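Local coordinates for protein phosphoribosyl-glycinamide (GAR) synthetase (Cryptococcus neoformans var. grubii serotype A, PDB 7LVO) that catalyses, in this N-terminal half of a bifunctional enzyme, the ATP-dependent joining of 5-phosphoribosylamine to glycine, the second step of de novo purine biosynthesis, at residues 65-70 against 81-86; 189-194 against 231-236. All coordinates share one frame; numbering follows the deposited sequence.

Contact 1: residues 65-70 against 81-86; sequences IVVCPG and VSNLAL
Ile65, Val66 and Val67 pair in parallel register with Val81, Ser82 and Asn83, the two short strand axes lying 4.7 Å apart at 27°. Three backbone hydrogen bonds define the ladder. Ser82 N gives to Ile65 O at 2.9 Å and Val67 N gives to Ser82 O; the third, from Leu84 N to Val67 O at 3.0 Å, arrives 38° out of the carbonyl plane. The same three carbonyl oxygens, of Ile65, Ser82 and Val67, also receive CA-H...O contacts from Val81, Val66 and Asn83 respectively, and Pro69 CA adds another, to Leu84 O, after the cis peptide bond between Cys68 and Pro69.

Apolar packing divides between two faces. On one, the methyl CG2 of Val81 lies alongside Ile65, 3.8 Å from its CB, while Val81 CG1 meets Val67 CG2. On the other, Val66 places CG1 anti to its own nitrogen (chi1 177°), where it touches Leu84 CB at 3.7 Å; Trp100 of helix 95-104 packs against both residues.

The polar side chains work at the margins. One water donates to Ile65 O at 2.9 Å and is also hydrogen-bonded to Ser82 OG, so it bridges the strands. The Asn83 amide sits beside Pro69 and Gly70, but its bonds go to the connecting segment: OD1 to Thr74 OG1 and ND2 to Asn71 O.

This is a beta-alpha-beta crossover, made of strand 62-67, helix 72-77 and strand 81-83 in the N domain. Because Ile65 O receives both Ser82 N and the water, and Asn83 ties its strand to the start of the crossover helix, the chemistry implies an edge strand held by its backbone and by the connection preceding it.

Contact 2: residues 189-194 against 231-236; sequences VIKASG and VVEEYL
Lys191 and Glu233 meet through two extended side chains that start from different first torsions. Lys191 sets CG anti to its carbonyl carbon (chi1 -62°) and then runs straight to NZ, whereas Glu233 holds CG between its backbone nitrogen and carbonyl carbon (chi1 63°), which brings the carboxylate close to the lysine ammonium. They leave the same face of an antiparallel sheet in the ATP-grasp domain, Glu233 pairing two positions along from Lys191, and form a salt bridge of 2.8 Å between Lys191 NZ and Glu233 OE2. The ammonium approaches from above the carboxylate plane, 48° out of it. The other oxygen, Glu233 OE1, makes a salt bridge with Lys150, so the buried carboxylate is gripped at both oxygens, each by a different lysine.

Four backbone hydrogen bonds establish the pairing. Val189 and Glu233 exchange two, with Val189 N to Glu233 O at 2.8 Å. Lys191 and Val231 exchange two more, Val231 N lying 2.8 Å from Lys191 O; Ile190 and Val232 form the non-hydrogen-bonded pair between them. On the Ile190-Val232 face, helix 207-218 packs against Ile190, while Phe166 of the neighbouring strand 163-167 touches Val232.

Both segments fall within the range predicted to bind ATP, and the side chain of Lys191 lies about 5 Å from that of Glu331, a predicted magnesium ligand. The salt bridge therefore lies beside the probable metal site. Past the strand, the Tyr235 ring has a cation-pi partner in Arg187, while Val189 CG2 comes up to the rim of the ring, in its plane, and lies 3.7 Å from Tyr235 CB.

Both segments of contact 1 come before those of contact 2 in the chain, with 102 residues between Leu86 and Val189. Their centres are 36 Å apart and their nearest atoms about 21 Å apart, on opposite sides of the chain's centre. They share no sheet: contact 1 joins the outermost strand, 81-83, to strand 62-67 in the parallel sheet of the N domain, whereas 189-194 with 231-236 joins the two inner strands of a four-stranded antiparallel sheet in the ATP-grasp domain. Only contact 2 falls within the predicted ATP-binding range; contact 1 lies apart from the predicted ATP and magnesium sites.

Contact 1: residues 65-70 against 81-86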
ATOM      1  N   ILE A  65       4.596  12.153 -17.260  1.00 28.75           N
ATOM      2  CA  ILE A  65       4.007  11.226 -16.298  1.00 28.95           C
ATOM      3  C   ILE A  65       2.725  10.682 -16.912  1.00 24.72           C
ATOM      4  O   ILE A  65       1.845  11.457 -17.303  1.00 29.15           O
ATOM      5  CB  ILE A  65       3.715  11.909 -14.953  1.00 25.30           C
ATOM      6  CG1 ILE A  65       5.005  12.227 -14.204  1.00 30.90           C
ATOM      7  CG2 ILE A  65       2.809  11.035 -14.098  1.00 30.13           C
ATOM      8  CD1 ILE A  65       5.619  11.036 -13.508  1.00 38.97           C
ATOM      9  N   VAL A  66       2.626   9.361 -17.011  1.00 25.24           N
ATOM     10  CA  VAL A  66       1.465   8.696 -17.583  1.00 27.81           C
ATOM     11  C   VAL A  66       0.831   7.845 -16.492  1.00 29.19           C
ATOM     12  O   VAL A  66       1.500   6.998 -15.888  1.00 20.96           O
ATOM     13  CB  VAL A  66       1.837   7.839 -18.801  1.00 26.94           C
ATOM     14  CG1 VAL A  66       0.619   7.109 -19.321  1.00 28.37           C
ATOM     15  CG2 VAL A  66       2.458   8.699 -19.886  1.00 37.16           C
ATOM     16  N   VAL A  67      -0.456   8.068 -16.244  1.00 24.66           N
ATOM     17  CA  VAL A  67      -1.205   7.348 -15.222  1.00 19.99           C
ATOM     18  C   VAL A  67      -2.206   6.465 -15.945  1.00 23.66           C
ATOM     19  O   VAL A  67      -3.157   6.966 -16.560  1.00 25.04           O
ATOM     20  CB  VAL A  67      -1.904   8.299 -14.240  1.00 19.10           C
ATOM     21  CG1 VAL A  67      -2.230   7.584 -12.960  1.00 21.72           C
ATOM     22  CG2 VAL A  67      -1.043   9.533 -13.988  1.00 20.93           C
ATOM     23  N   CYS A  68      -2.001   5.153 -15.867  1.00 20.44           N
ATOM     24  CA  CYS A  68      -2.842   4.185 -16.560  1.00 25.38           C
ATOM     25  C   CYS A  68      -3.611   3.346 -15.552  1.00 21.75           C
ATOM     26  O   CYS A  68      -3.006   2.516 -14.863  1.00 22.98           O
ATOM     27  CB  CYS A  68      -1.985   3.285 -17.456  1.00 32.92           C
ATOM     28  SG  CYS A  68      -2.932   2.044 -18.369  1.00 27.47           S
ATOM     29  N   PRO A  69      -4.938   3.510 -15.423  1.00 22.90           N
ATOM     30  CA  PRO A  69      -5.785   4.457 -16.159  1.00 20.78           C
ATOM     31  C   PRO A  69      -5.850   5.842 -15.519  1.00 25.64           C
ATOM     32  O   PRO A  69      -6.338   6.781 -16.142  1.00 23.48           O
ATOM     33  CB  PRO A  69      -7.166   3.781 -16.128  1.00 28.78           C
ATOM     34  CG  PRO A  69      -7.168   3.032 -14.822  1.00 24.50           C
ATOM     35  CD  PRO A  69      -5.729   2.619 -14.549  1.00 25.59           C
ATOM     36  N   GLY A  70      -5.354   5.967 -14.286  1.00 17.66           N
ATOM     37  CA  GLY A  70      -5.491   7.223 -13.585  1.00 22.75           C
ATOM     38  C   GLY A  70      -6.938   7.462 -13.158  1.00 22.46           C
ATOM     39  O   GLY A  70      -7.812   6.593 -13.266  1.00 24.35           O
ATOM     40  N   VAL A  81       1.522  15.438 -16.445  1.00 20.21           N
ATOM     41  CA  VAL A  81       0.688  14.293 -16.113  1.00 19.73           C
ATOM     42  C   VAL A  81      -0.427  14.143 -17.134  1.00 27.29           C
ATOM     43  O   VAL A  81      -1.042  15.127 -17.560  1.00 35.26           O
ATOM     44  CB  VAL A  81       0.107  14.441 -14.693  1.00 19.77           C
ATOM     45  CG1 VAL A  81      -0.832  13.291 -14.384  1.00 27.32           C
ATOM     46  CG2 VAL A  81       1.228  14.523 -13.665  1.00 26.51           C
ATOM     47  N   SER A  82      -0.699  12.899 -17.517  1.00 26.14           N
ATOM     48  CA  SER A  82      -1.799  12.597 -18.422  1.00 31.51           C
ATOM     49  C   SER A  82      -2.314  11.199 -18.109  1.00 27.67           C
ATOM     50  O   SER A  82      -1.555  10.324 -17.687  1.00 20.85           O
ATOM     51  CB  SER A  82      -1.368  12.682 -19.888  1.00 37.32           C
ATOM     52  OG  SER A  82      -0.441  11.659 -20.198  1.00 38.06           O
ATOM     53  N   ASN A  83      -3.605  10.995 -18.336  1.00 23.64           N
ATOM     54  CA  ASN A  83      -4.224   9.692 -18.141  1.00 23.09           C
ATOM     55  C   ASN A  83      -4.208   8.897 -19.444  1.00 32.04           C
ATOM     56  O   ASN A  83      -4.336   9.451 -20.536  1.00 38.12           O
ATOM     57  CB  ASN A  83      -5.660   9.847 -17.642  1.00 24.80           C
ATOM     58  CG  ASN A  83      -5.731  10.118 -16.148  1.00 25.46           C
ATOM     59  OD1 ASN A  83      -4.720  10.374 -15.501  1.00 21.07           O
ATOM     60  ND2 ASN A  83      -6.940  10.065 -15.598  1.00 30.35           N
ATOM     61  N   LEU A  84      -4.048   7.584 -19.312  1.00 27.71           N
ATOM     62  CA  LEU A  84      -4.018   6.664 -20.448  1.00 29.26           C
ATOM     63  C   LEU A  84      -5.122   5.633 -20.249  1.00 26.81           C
ATOM     64  O   LEU A  84      -4.975   4.702 -19.451  1.00 24.00           O
ATOM     65  CB  LEU A  84      -2.653   5.998 -20.573  1.00 29.69           C
ATOM     66  CG  LEU A  84      -2.499   4.952 -21.676  1.00 42.04           C
ATOM     67  CD1 LEU A  84      -2.675   5.586 -23.047  1.00 42.96           C
ATOM     68  CD2 LEU A  84      -1.137   4.262 -21.562  1.00 30.52           C
ATOM     69  N   ALA A  85      -6.230   5.801 -20.972  1.00 31.43           N
ATOM     70  CA  ALA A  85      -7.369   4.885 -20.876  1.00 26.43           C
ATOM     71  C   ALA A  85      -7.102   3.693 -21.788  1.00 29.12           C
ATOM     72  O   ALA A  85      -7.593   3.599 -22.914  1.00 35.13           O
ATOM     73  CB  ALA A  85      -8.671   5.595 -21.234  1.00 28.61           C
ATOM     74  N   LEU A  86      -6.296   2.763 -21.284  1.00 32.69           N
ATOM     75  CA  LEU A  86      -5.891   1.582 -22.027  1.00 29.05           C
ATOM     76  C   LEU A  86      -5.844   0.388 -21.086  1.00 34.49           C
ATOM     77  O   LEU A  86      -5.407   0.522 -19.934  1.00 36.01           O
ATOM     78  CB  LEU A  86      -4.515   1.781 -22.677  1.00 31.49           C
ATOM     79  CG  LEU A  86      -4.044   0.660 -23.597  1.00 39.75           C
ATOM     80  CD1 LEU A  86      -4.856   0.645 -24.883  1.00 44.68           C
ATOM     81  CD2 LEU A  86      -2.554   0.797 -23.894  1.00 44.49           C
TER
HETATM   82  O   HOH W   1       1.802  13.041 -19.744  1.00 36.11           O

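Contact 2: residues 189-194 against 231-236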
ATOM      1  N   VAL A 189      -6.685 -16.827  13.505  1.00 39.29           N
ATOM      2  CA  VAL A 189      -6.930 -16.008  12.325  1.00 40.38           C
ATOM      3  C   VAL A 189      -6.776 -16.898  11.101  1.00 45.15           C
ATOM      4  O   VAL A 189      -5.744 -17.557  10.932  1.00 32.67           O
ATOM      5  CB  VAL A 189      -5.968 -14.809  12.251  1.00 44.97           C
ATOM      6  CG1 VAL A 189      -6.335 -13.909  11.085  1.00 37.42           C
ATOM      7  CG2 VAL A 189      -5.980 -14.033  13.562  1.00 46.92           C
ATOM      8  N   ILE A 190      -7.801 -16.919  10.254  1.00 44.90           N
ATOM      9  CA  ILE A 190      -7.824 -17.744   9.051  1.00 44.31           C
ATOM     10  C   ILE A 190      -7.648 -16.822   7.854  1.00 46.20           C
ATOM     11  O   ILE A 190      -8.509 -15.974   7.584  1.00 47.72           O
ATOM     12  CB  ILE A 190      -9.126 -18.551   8.942  1.00 49.41           C
ATOM     13  CG1 ILE A 190      -9.287 -19.458  10.164  1.00 39.52           C
ATOM     14  CG2 ILE A 190      -9.143 -19.366   7.655  1.00 50.32           C
ATOM     15  CD1 ILE A 190     -10.579 -20.254  10.171  1.00 50.89           C
ATOM     16  N   LYS A 191      -6.539 -16.989   7.139  1.00 41.91           N
ATOM     17  CA  LYS A 191      -6.196 -16.144   6.006  1.00 40.32           C
ATOM     18  C   LYS A 191      -6.078 -16.980   4.740  1.00 37.92           C
ATOM     19  O   LYS A 191      -5.466 -18.051   4.746  1.00 39.11           O
ATOM     20  CB  LYS A 191      -4.876 -15.404   6.248  1.00 39.47           C
ATOM     21  CG  LYS A 191      -4.888 -14.462   7.443  1.00 43.17           C
ATOM     22  CD  LYS A 191      -3.559 -13.738   7.566  1.00 32.27           C
ATOM     23  CE  LYS A 191      -3.564 -12.757   8.724  1.00 37.35           C
ATOM     24  NZ  LYS A 191      -2.261 -12.035   8.827  1.00 42.55           N
ATOM     25  N   ALA A 192      -6.665 -16.482   3.657  1.00 51.22           N
ATOM     26  CA  ALA A 192      -6.481 -17.087   2.343  1.00 48.08           C
ATOM     27  C   ALA A 192      -5.132 -16.656   1.780  1.00 42.54           C
ATOM     28  O   ALA A 192      -4.842 -15.458   1.693  1.00 43.41           O
ATOM     29  CB  ALA A 192      -7.610 -16.677   1.402  1.00 43.81           C
ATOM     30  N   SER A 193      -4.305 -17.636   1.406  1.00 44.84           N
ATOM     31  CA  SER A 193      -2.955 -17.331   0.942  1.00 47.37           C
ATOM     32  C   SER A 193      -2.982 -16.374  -0.244  1.00 43.71           C
ATOM     33  O   SER A 193      -2.242 -15.383  -0.273  1.00 40.17           O
ATOM     34  CB  SER A 193      -2.225 -18.622   0.573  1.00 38.38           C
ATOM     35  OG  SER A 193      -2.877 -19.279  -0.501  1.00 60.81           O
ATOM     36  N   GLY A 194      -3.830 -16.655  -1.228  1.00 46.66           N
ATOM     37  CA  GLY A 194      -3.929 -15.818  -2.405  1.00 52.52           C
ATOM     38  C   GLY A 194      -4.489 -14.442  -2.090  1.00 54.13           C
ATOM     39  O   GLY A 194      -4.873 -14.119  -0.966  1.00 50.01           O
ATOM     40  N   VAL A 231      -3.694 -20.027   5.670  1.00 28.14           N
ATOM     41  CA  VAL A 231      -2.813 -19.816   6.809  1.00 34.52           C
ATOM     42  C   VAL A 231      -3.675 -19.667   8.056  1.00 34.74           C
ATOM     43  O   VAL A 231      -4.605 -18.853   8.082  1.00 36.76           O
ATOM     44  CB  VAL A 231      -1.923 -18.577   6.612  1.00 37.64           C
ATOM     45  CG1 VAL A 231      -1.212 -18.226   7.911  1.00 35.60           C
ATOM     46  CG2 VAL A 231      -0.920 -18.809   5.494  1.00 33.59           C
ATOM     47  N   VAL A 232      -3.363 -20.451   9.085  1.00 31.00           N
ATOM     48  CA  VAL A 232      -4.012 -20.363  10.386  1.00 31.37           C
ATOM     49  C   VAL A 232      -2.954 -19.917  11.382  1.00 29.57           C
ATOM     50  O   VAL A 232      -1.973 -20.636  11.615  1.00 33.15           O
ATOM     51  CB  VAL A 232      -4.637 -21.703  10.807  1.00 37.36           C
ATOM     52  CG1 VAL A 232      -5.340 -21.565  12.142  1.00 29.45           C
ATOM     53  CG2 VAL A 232      -5.597 -22.200   9.734  1.00 37.77           C
ATOM     54  N   GLU A 233      -3.149 -18.735  11.968  1.00 28.61           N
ATOM     55  CA  GLU A 233      -2.147 -18.152  12.850  1.00 36.71           C
ATOM     56  C   GLU A 233      -2.816 -17.541  14.069  1.00 35.52           C
ATOM     57  O   GLU A 233      -4.023 -17.292  14.087  1.00 32.32           O
ATOM     58  CB  GLU A 233      -1.310 -17.091  12.124  1.00 28.33           C
ATOM     59  CG  GLU A 233      -2.106 -15.899  11.647  1.00 31.55           C
ATOM     60  CD  GLU A 233      -1.247 -14.881  10.921  1.00 36.88           C
ATOM     61  OE1 GLU A 233      -0.288 -15.295  10.244  1.00 32.84           O
ATOM     62  OE2 GLU A 233      -1.537 -13.669  11.039  1.00 29.11           O
ATOM     63  N   GLU A 234      -2.004 -17.294  15.094  1.00 36.22           N
ATOM     64  CA  GLU A 234      -2.515 -16.782  16.356  1.00 42.70           C
ATOM     65  C   GLU A 234      -3.018 -15.352  16.205  1.00 40.60           C
ATOM     66  O   GLU A 234      -2.395 -14.520  15.539  1.00 32.23           O
ATOM     67  CB  GLU A 234      -1.424 -16.838  17.428  1.00 43.17           C
ATOM     68  CG  GLU A 234      -1.887 -16.418  18.814  1.00 47.18           C
ATOM     69  CD  GLU A 234      -0.806 -16.582  19.866  1.00 46.07           C
ATOM     70  OE1 GLU A 234       0.317 -16.990  19.510  1.00 44.56           O
ATOM     71  OE2 GLU A 234      -1.079 -16.299  21.048  1.00 59.11           O
ATOM     72  N   TYR A 235      -4.157 -15.072  16.830  1.00 39.91           N
ATOM     73  CA  TYR A 235      -4.699 -13.720  16.879  1.00 43.53           C
ATOM     74  C   TYR A 235      -3.924 -12.914  17.914  1.00 46.22           C
ATOM     75  O   TYR A 235      -3.900 -13.272  19.097  1.00 44.25           O
ATOM     76  CB  TYR A 235      -6.188 -13.755  17.220  1.00 45.58           C
ATOM     77  CG  TYR A 235      -6.811 -12.394  17.425  1.00 43.44           C
ATOM     78  CD1 TYR A 235      -7.335 -11.678  16.358  1.00 43.40           C
ATOM     79  CD2 TYR A 235      -6.882 -11.826  18.690  1.00 56.07           C
ATOM     80  CE1 TYR A 235      -7.910 -10.435  16.544  1.00 51.64           C
ATOM     81  CE2 TYR A 235      -7.453 -10.582  18.887  1.00 52.47           C
ATOM     82  CZ  TYR A 235      -7.965  -9.891  17.811  1.00 52.03           C
ATOM     83  OH  TYR A 235      -8.537  -8.652  18.005  1.00 51.10           O
ATOM     84  N   LEU A 236      -3.292 -11.833  17.471  1.00 43.23           N
ATOM     85  CA  LEU A 236      -2.491 -10.989  18.345  1.00 49.22           C
ATOM     86  C   LEU A 236      -3.238  -9.699  18.666  1.00 48.12           C
ATOM     87  O   LEU A 236      -4.055  -9.217  17.876  1.00 50.15           O
ATOM     88  CB  LEU A 236      -1.143 -10.664  17.701  1.00 39.57           C
ATOM     89  CG  LEU A 236      -0.264 -11.862  17.341  1.00 40.32           C
ATOM     90  CD1 LEU A 236       1.047 -11.391  16.709  1.00 34.95           C
ATOM     91  CD2 LEU A 236       0.005 -12.728  18.557  1.00 35.13           C
TER